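Local coordinates for protein haloalkane dehalogenase (Mycobacterium rhodesiae, PDB 4MJ3) that probably hydrolyses the carbon-halogen bond of haloalkanes to give the alcohol and halide, acting as an alpha/beta-hydrolase-fold dehalogenase, at residues A[145-149]-A[256-260]; A[231-235]-A[259-265]. One frame throughout, in Å; residues are numbered along the deposited sequence.

Contact 1: A[145-149]-A[256-260]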
ATOM      1  N   ALA A 145       7.897  -7.268  -1.054  1.00 11.98           N
ATOM      2  CA  ALA A 145       7.039  -6.790  -2.133  1.00 11.44           C
ATOM      3  C   ALA A 145       6.049  -7.875  -2.491  1.00 10.17           C
ATOM      4  O   ALA A 145       6.439  -9.011  -2.775  1.00 12.62           O
ATOM      5  CB  ALA A 145       7.877  -6.424  -3.349  1.00 12.10           C
ATOM      6  N   ALA A 146       4.776  -7.527  -2.521  1.00  9.15           N
ATOM      7  CA  ALA A 146       3.711  -8.467  -2.848  1.00 10.01           C
ATOM      8  C   ALA A 146       2.691  -7.821  -3.766  1.00 11.05           C
ATOM      9  O   ALA A 146       1.952  -6.923  -3.347  1.00 13.42           O
ATOM     10  CB  ALA A 146       3.029  -8.936  -1.570  1.00 10.99           C
ATOM     11  N   ASN A 147       2.626  -8.296  -5.009  1.00 10.47           N
ATOM     12  CA  ASN A 147       1.650  -7.801  -5.978  1.00 10.05           C
ATOM     13  C   ASN A 147       1.749  -6.295  -6.109  1.00 11.93           C
ATOM     14  O   ASN A 147       0.786  -5.546  -5.838  1.00 10.68           O
ATOM     15  CB  ASN A 147       0.232  -8.238  -5.613  1.00  9.67           C
ATOM     16  CG  ASN A 147       0.046  -9.743  -5.683  1.00 10.35           C
ATOM     17  OD1 ASN A 147       0.929 -10.476  -6.128  1.00 11.50           O
ATOM     18  ND2 ASN A 147      -1.133 -10.196  -5.268  1.00  9.97           N
ATOM     19  N   THR A 148       2.925  -5.865  -6.548  1.00 11.96           N
ATOM     20  CA  THR A 148       3.217  -4.451  -6.687  1.00 11.32           C
ATOM     21  C   THR A 148       4.329  -4.278  -7.722  1.00 13.59           C
ATOM     22  O   THR A 148       4.774  -5.259  -8.320  1.00 13.18           O
ATOM     23  CB  THR A 148       3.600  -3.840  -5.323  1.00 12.16           C
ATOM     24  OG1 THR A 148       3.639  -2.409  -5.440  1.00 13.76           O
ATOM     25  CG2 THR A 148       4.937  -4.358  -4.828  1.00 12.81           C
HETATM   26  N   MSE A 149       4.756  -3.037  -7.932  0.60 12.72           N
HETATM   27  CA  MSE A 149       5.880  -2.713  -8.841  0.60 16.14           C
HETATM   28  C   MSE A 149       6.292  -1.283  -8.624  0.60 15.39           C
HETATM   29  O   MSE A 149       5.657  -0.547  -7.857  0.60 14.92           O
HETATM   30  CB  MSE A 149       5.588  -2.844 -10.332  0.60 17.69           C
HETATM   31  CG  MSE A 149       6.588  -3.784 -11.027  0.60 23.34           C
HETATM   32 SE   MSE A 149       8.543  -3.473 -11.156  0.60 21.65          SE
HETATM   33  CE  MSE A 149       8.526  -3.247 -13.102  0.60 27.61           C
ATOM     34  N   ALA A 256       5.378  -8.311 -13.326  1.00 15.97           N
ATOM     35  CA  ALA A 256       6.342  -7.484 -12.615  1.00 15.00           C
ATOM     36  C   ALA A 256       7.236  -8.289 -11.670  1.00 13.99           C
ATOM     37  O   ALA A 256       8.325  -7.847 -11.320  1.00 12.21           O
ATOM     38  CB  ALA A 256       5.598  -6.425 -11.829  1.00 19.33           C
ATOM     39  N   GLU A 257       6.750  -9.438 -11.210  1.00 13.31           N
ATOM     40  CA  GLU A 257       7.449 -10.199 -10.183  1.00 13.81           C
ATOM     41  C   GLU A 257       8.919 -10.507 -10.548  1.00 13.03           C
ATOM     42  O   GLU A 257       9.814 -10.244  -9.753  1.00 12.58           O
ATOM     43  CB  GLU A 257       6.677 -11.489  -9.838  1.00 13.36           C
ATOM     44  CG  GLU A 257       7.172 -12.193  -8.578  1.00 14.44           C
ATOM     45  CD  GLU A 257       8.474 -12.942  -8.780  1.00 16.63           C
ATOM     46  OE1 GLU A 257       8.712 -13.463  -9.897  1.00 15.49           O
ATOM     47  OE2 GLU A 257       9.258 -12.998  -7.824  1.00 15.27           O
ATOM     48  N   PRO A 258       9.173 -11.087 -11.746  1.00 13.92           N
ATOM     49  CA  PRO A 258      10.576 -11.422 -12.039  1.00 15.96           C
ATOM     50  C   PRO A 258      11.452 -10.211 -12.330  1.00 15.48           C
ATOM     51  O   PRO A 258      12.675 -10.257 -12.120  1.00 16.83           O
ATOM     52  CB  PRO A 258      10.478 -12.348 -13.261  1.00 16.50           C
ATOM     53  CG  PRO A 258       9.169 -12.029 -13.871  1.00 15.02           C
ATOM     54  CD  PRO A 258       8.261 -11.665 -12.737  1.00 14.51           C
ATOM     55  N   VAL A 259      10.848  -9.123 -12.779  1.00 15.30           N
ATOM     56  CA  VAL A 259      11.587  -7.883 -13.056  1.00 16.14           C
ATOM     57  C   VAL A 259      12.074  -7.258 -11.746  1.00 17.03           C
ATOM     58  O   VAL A 259      13.256  -6.936 -11.576  1.00 17.78           O
ATOM     59  CB  VAL A 259      10.708  -6.858 -13.803  1.00 18.16           C
ATOM     60  CG1 VAL A 259      11.503  -5.575 -14.065  1.00 18.92           C
ATOM     61  CG2 VAL A 259      10.197  -7.453 -15.107  1.00 19.12           C
ATOM     62  N   LEU A 260      11.171  -7.151 -10.786  1.00 15.83           N
ATOM     63  CA  LEU A 260      11.539  -6.671  -9.450  1.00 16.23           C
ATOM     64  C   LEU A 260      12.553  -7.587  -8.759  1.00 15.27           C
ATOM     65  O   LEU A 260      13.573  -7.127  -8.228  1.00 19.71           O
ATOM     66  CB  LEU A 260      10.280  -6.561  -8.593  1.00 16.87           C
ATOM     67  CG  LEU A 260      10.305  -5.724  -7.334  1.00 18.39           C
ATOM     68  CD1 LEU A 260      10.844  -4.322  -7.599  1.00 19.96           C
ATOM     69  CD2 LEU A 260       8.889  -5.668  -6.775  1.00 19.68           C
TER

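Contact 2: A[231-235]-A[259-265]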
ATOM      1  N   ALA A 231      14.684   6.602  -8.401  1.00 14.79           N
ATOM      2  CA  ALA A 231      14.372   5.609  -7.346  1.00 13.77           C
ATOM      3  C   ALA A 231      14.639   4.164  -7.776  1.00 13.44           C
ATOM      4  O   ALA A 231      15.116   3.342  -6.987  1.00 14.41           O
ATOM      5  CB  ALA A 231      12.941   5.755  -6.869  1.00 13.64           C
ATOM      6  N   TRP A 232      14.336   3.851  -9.034  1.00 13.99           N
ATOM      7  CA  TRP A 232      14.576   2.520  -9.571  1.00 13.87           C
ATOM      8  C   TRP A 232      16.076   2.230  -9.581  1.00 15.39           C
ATOM      9  O   TRP A 232      16.518   1.132  -9.212  1.00 16.15           O
ATOM     10  CB  TRP A 232      13.986   2.428 -10.984  1.00 14.47           C
ATOM     11  CG  TRP A 232      14.146   1.112 -11.674  1.00 15.55           C
ATOM     12  CD1 TRP A 232      14.954   0.830 -12.751  1.00 17.64           C
ATOM     13  CD2 TRP A 232      13.482  -0.112 -11.341  1.00 16.37           C
ATOM     14  NE1 TRP A 232      14.801  -0.487 -13.113  1.00 17.01           N
ATOM     15  CE2 TRP A 232      13.921  -1.092 -12.253  1.00 18.86           C
ATOM     16  CE3 TRP A 232      12.562  -0.476 -10.346  1.00 18.45           C
ATOM     17  CZ2 TRP A 232      13.443  -2.419 -12.210  1.00 20.64           C
ATOM     18  CZ3 TRP A 232      12.100  -1.797 -10.298  1.00 20.86           C
ATOM     19  CH2 TRP A 232      12.541  -2.741 -11.217  1.00 18.41           C
ATOM     20  N   ALA A 233      16.857   3.206 -10.027  1.00 16.79           N
ATOM     21  CA  ALA A 233      18.315   3.062 -10.025  1.00 16.25           C
ATOM     22  C   ALA A 233      18.811   2.807  -8.598  1.00 16.12           C
ATOM     23  O   ALA A 233      19.650   1.926  -8.370  1.00 18.19           O
ATOM     24  CB  ALA A 233      18.987   4.299 -10.612  1.00 17.40           C
ATOM     25  N   ALA A 234      18.276   3.551  -7.633  1.00 14.77           N
ATOM     26  CA  ALA A 234      18.647   3.342  -6.227  1.00 17.16           C
ATOM     27  C   ALA A 234      18.233   1.969  -5.699  1.00 16.85           C
ATOM     28  O   ALA A 234      18.996   1.322  -4.967  1.00 17.51           O
ATOM     29  CB  ALA A 234      18.083   4.447  -5.345  1.00 17.30           C
ATOM     30  N   LEU A 235      17.047   1.493  -6.072  1.00 15.76           N
ATOM     31  CA  LEU A 235      16.636   0.130  -5.719  1.00 17.78           C
ATOM     32  C   LEU A 235      17.559  -0.927  -6.286  1.00 17.14           C
ATOM     33  O   LEU A 235      17.745  -1.989  -5.682  1.00 18.31           O
ATOM     34  CB  LEU A 235      15.221  -0.174  -6.225  1.00 20.01           C
ATOM     35  CG  LEU A 235      14.029   0.096  -5.343  1.00 29.07           C
ATOM     36  CD1 LEU A 235      12.806  -0.481  -6.056  1.00 28.34           C
ATOM     37  CD2 LEU A 235      14.191  -0.546  -3.979  1.00 26.17           C
ATOM     38  N   VAL A 259      10.848  -9.123 -12.779  1.00 15.30           N
ATOM     39  CA  VAL A 259      11.587  -7.883 -13.056  1.00 16.14           C
ATOM     40  C   VAL A 259      12.074  -7.258 -11.746  1.00 17.03           C
ATOM     41  O   VAL A 259      13.256  -6.936 -11.576  1.00 17.78           O
ATOM     42  CB  VAL A 259      10.708  -6.858 -13.803  1.00 18.16           C
ATOM     43  CG1 VAL A 259      11.503  -5.575 -14.065  1.00 18.92           C
ATOM     44  CG2 VAL A 259      10.197  -7.453 -15.107  1.00 19.12           C
ATOM     45  N   LEU A 260      11.171  -7.151 -10.786  1.00 15.83           N
ATOM     46  CA  LEU A 260      11.539  -6.671  -9.450  1.00 16.23           C
ATOM     47  C   LEU A 260      12.553  -7.587  -8.759  1.00 15.27           C
ATOM     48  O   LEU A 260      13.573  -7.127  -8.228  1.00 19.71           O
ATOM     49  CB  LEU A 260      10.280  -6.561  -8.593  1.00 16.87           C
ATOM     50  CG  LEU A 260      10.305  -5.724  -7.334  1.00 18.39           C
ATOM     51  CD1 LEU A 260      10.844  -4.322  -7.599  1.00 19.96           C
ATOM     52  CD2 LEU A 260       8.889  -5.668  -6.775  1.00 19.68           C
ATOM     53  N   ARG A 261      12.289  -8.888  -8.759  1.00 17.69           N
ATOM     54  CA  ARG A 261      13.186  -9.838  -8.100  1.00 17.46           C
ATOM     55  C   ARG A 261      14.598  -9.781  -8.708  1.00 18.81           C
ATOM     56  O   ARG A 261      15.596  -9.849  -7.985  1.00 20.32           O
ATOM     57  CB  ARG A 261      12.598 -11.262  -8.138  1.00 20.65           C
ATOM     58  CG  ARG A 261      13.500 -12.314  -7.510  1.00 21.72           C
ATOM     59  CD  ARG A 261      12.890 -13.688  -7.376  1.00 22.70           C
ATOM     60  NE  ARG A 261      11.883 -14.028  -8.370  1.00 25.85           N
ATOM     61  CZ  ARG A 261      12.137 -14.473  -9.610  1.00 28.65           C
ATOM     62  NH1 ARG A 261      11.145 -14.774 -10.449  1.00 24.39           N
ATOM     63  NH2 ARG A 261      13.387 -14.622 -10.026  1.00 37.54           N
ATOM     64  N   GLY A 262      14.682  -9.691 -10.030  1.00 15.79           N
ATOM     65  CA  GLY A 262      15.972  -9.659 -10.718  1.00 16.17           C
ATOM     66  C   GLY A 262      16.732  -8.358 -10.553  1.00 15.61           C
ATOM     67  O   GLY A 262      17.942  -8.328 -10.650  1.00 17.06           O
ATOM     68  N   HIS A 263      16.025  -7.270 -10.264  1.00 15.64           N
ATOM     69  CA  HIS A 263      16.629  -5.940 -10.208  1.00 15.31           C
ATOM     70  C   HIS A 263      17.323  -5.615  -8.888  1.00 16.07           C
ATOM     71  O   HIS A 263      18.346  -4.920  -8.864  1.00 16.57           O
ATOM     72  CB  HIS A 263      15.551  -4.900 -10.439  1.00 15.52           C
ATOM     73  CG  HIS A 263      16.072  -3.494 -10.516  1.00 16.71           C
ATOM     74  ND1 HIS A 263      16.997  -3.101 -11.453  1.00 17.23           N
ATOM     75  CD2 HIS A 263      15.798  -2.389  -9.780  1.00 16.20           C
ATOM     76  CE1 HIS A 263      17.272  -1.815 -11.298  1.00 17.91           C
ATOM     77  NE2 HIS A 263      16.559  -1.360 -10.286  1.00 18.73           N
ATOM     78  N   VAL A 264      16.754  -6.099  -7.783  1.00 14.71           N
ATOM     79  CA  VAL A 264      17.228  -5.719  -6.448  1.00 15.43           C
ATOM     80  C   VAL A 264      18.310  -6.678  -5.968  1.00 16.39           C
ATOM     81  O   VAL A 264      18.046  -7.875  -5.791  1.00 19.23           O
ATOM     82  CB  VAL A 264      16.078  -5.744  -5.437  1.00 16.09           C
ATOM     83  CG1 VAL A 264      16.544  -5.245  -4.074  1.00 18.03           C
ATOM     84  CG2 VAL A 264      14.924  -4.890  -5.952  1.00 15.15           C
ATOM     85  N   PRO A 265      19.541  -6.176  -5.763  1.00 18.72           N
ATOM     86  CA  PRO A 265      20.626  -7.103  -5.384  1.00 20.72           C
ATOM     87  C   PRO A 265      20.339  -7.872  -4.091  1.00 18.94           C
ATOM     88  O   PRO A 265      20.708  -9.041  -3.977  1.00 19.38           O
ATOM     89  CB  PRO A 265      21.847  -6.197  -5.220  1.00 21.85           C
ATOM     90  CG  PRO A 265      21.507  -4.916  -5.892  1.00 22.54           C
ATOM     91  CD  PRO A 265      20.024  -4.804  -5.996  1.00 19.91           C
TER

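Contact 1: A[145-149]-A[256-260]
Leu260 reaches across from the helix to meet Ala145, its CD2 methyl 3.7 Å from the CB of Ala145, and this buried pair is the compact part of the contact. The leucine gets there because CG is anti to its backbone N (chi1 -162°), which carries both methyls off the helix surface and sends the CD2 branch to the strand end. Ala145 is hydrogen-bonded through its backbone to Leu243 and Ala245, and Phe242, on strand 242-244 alongside, touches both Ala145 and Leu260. The example illustrates how an alpha/beta hydrolase joins its layers. Strand 140-145 of the central sheet gives way to the loop that leads into helix 159-170, where haloalkane dehalogenases carry their helical cap, and helix 256-263, which follows strand 242-244, packs against the start of that loop. The hydroxyl of Thr148 hydrogen-bonds to the O of Asp123, just beyond strand 117-121, whereas its own carbonyl oxygen is covered by apolar atoms. Ala256 CB lies 3.8 Å from Thr148 O, Leu260 CD2 is a little farther off, and this buried oxygen has no hydrogen-bonding partner in the model. Toward solvent the fit becomes slacker. Selenomethionine Met149 sends a chain bent at chi2 and chi3 across the helix, past Ala256 to the exposed Val259, whose side chain it crosses at about a right angle. Two conformers are modelled for this residue; in the one described, SE lies 4.3 Å from CD1 of Leu260, and CE is 3.9 Å from CG1 of Val259. The approach of its CG to the CB of Ala256 is too short for two carbons and is doubtful. Trp232, from helix 225-235, also touches Met149.

Contact 2: A[231-235]-A[259-265]
Trp232 lays its indole over the imidazole of His263 in an offset stack, the pyrrole ring and the imidazole having centroids 3.7 Å apart and planes that are essentially parallel. In this alpha/beta hydrolase the pair joins the last turns of two helices, 225-235 and 256-263, whose short segments have axes 11.2 Å apart. In both side chains CG is anti to the backbone N (chi1 close to 180° in each), which sends the two rings toward each other from opposite directions. The overlap runs on to the benzene half, where His263 CG is 3.3 Å from Trp232 CZ2. At the rim of the indole, near its plane, Leu260 CD1 sits 3.9 Å from CZ3, and Val259 CG1 approaches the same six-membered ring obliquely.

The backbone of Trp232 holds the imidazole as well. NE2 of His263 donates to the carbonyl oxygen of Trp232 over 2.7 Å in an almost straight bond (174°), so stack and bond together fix the rotation of the imidazole. The oxygen lies in the plane of the imidazole, while the N-H comes in from above the carbonyl plane, 43° out of it. One turn on, Leu235 O rests against the residues that leave the second helix, 3.8 Å from CG1 of Val264 and 3.6 Å from CD of Pro265.

How the contacts relate
Read from the N terminus, the chain lays down five strands of the main sheet before strand 140-145, which it leaves through residues 145-149; it then passes the helices from 159-170 to 207-211 and forms helix 225-235. Strand 242-244 leads into helix 256-263. Contact 1 closes the long excursion, with 106 residues between its segments. Contact 2 closes a short one of 23; its loop lies largely within the longer one, overruns it by a few residues and shares its closing helix. Val259 and Leu260 serve both. The centres of the two contacts are about 10 Å apart, and they meet directly where Met149 SE lies 4.0 Å from Trp232 CZ3. Helix 256-263 is thereby tied to a strand end of the central sheet and to a neighbouring helix.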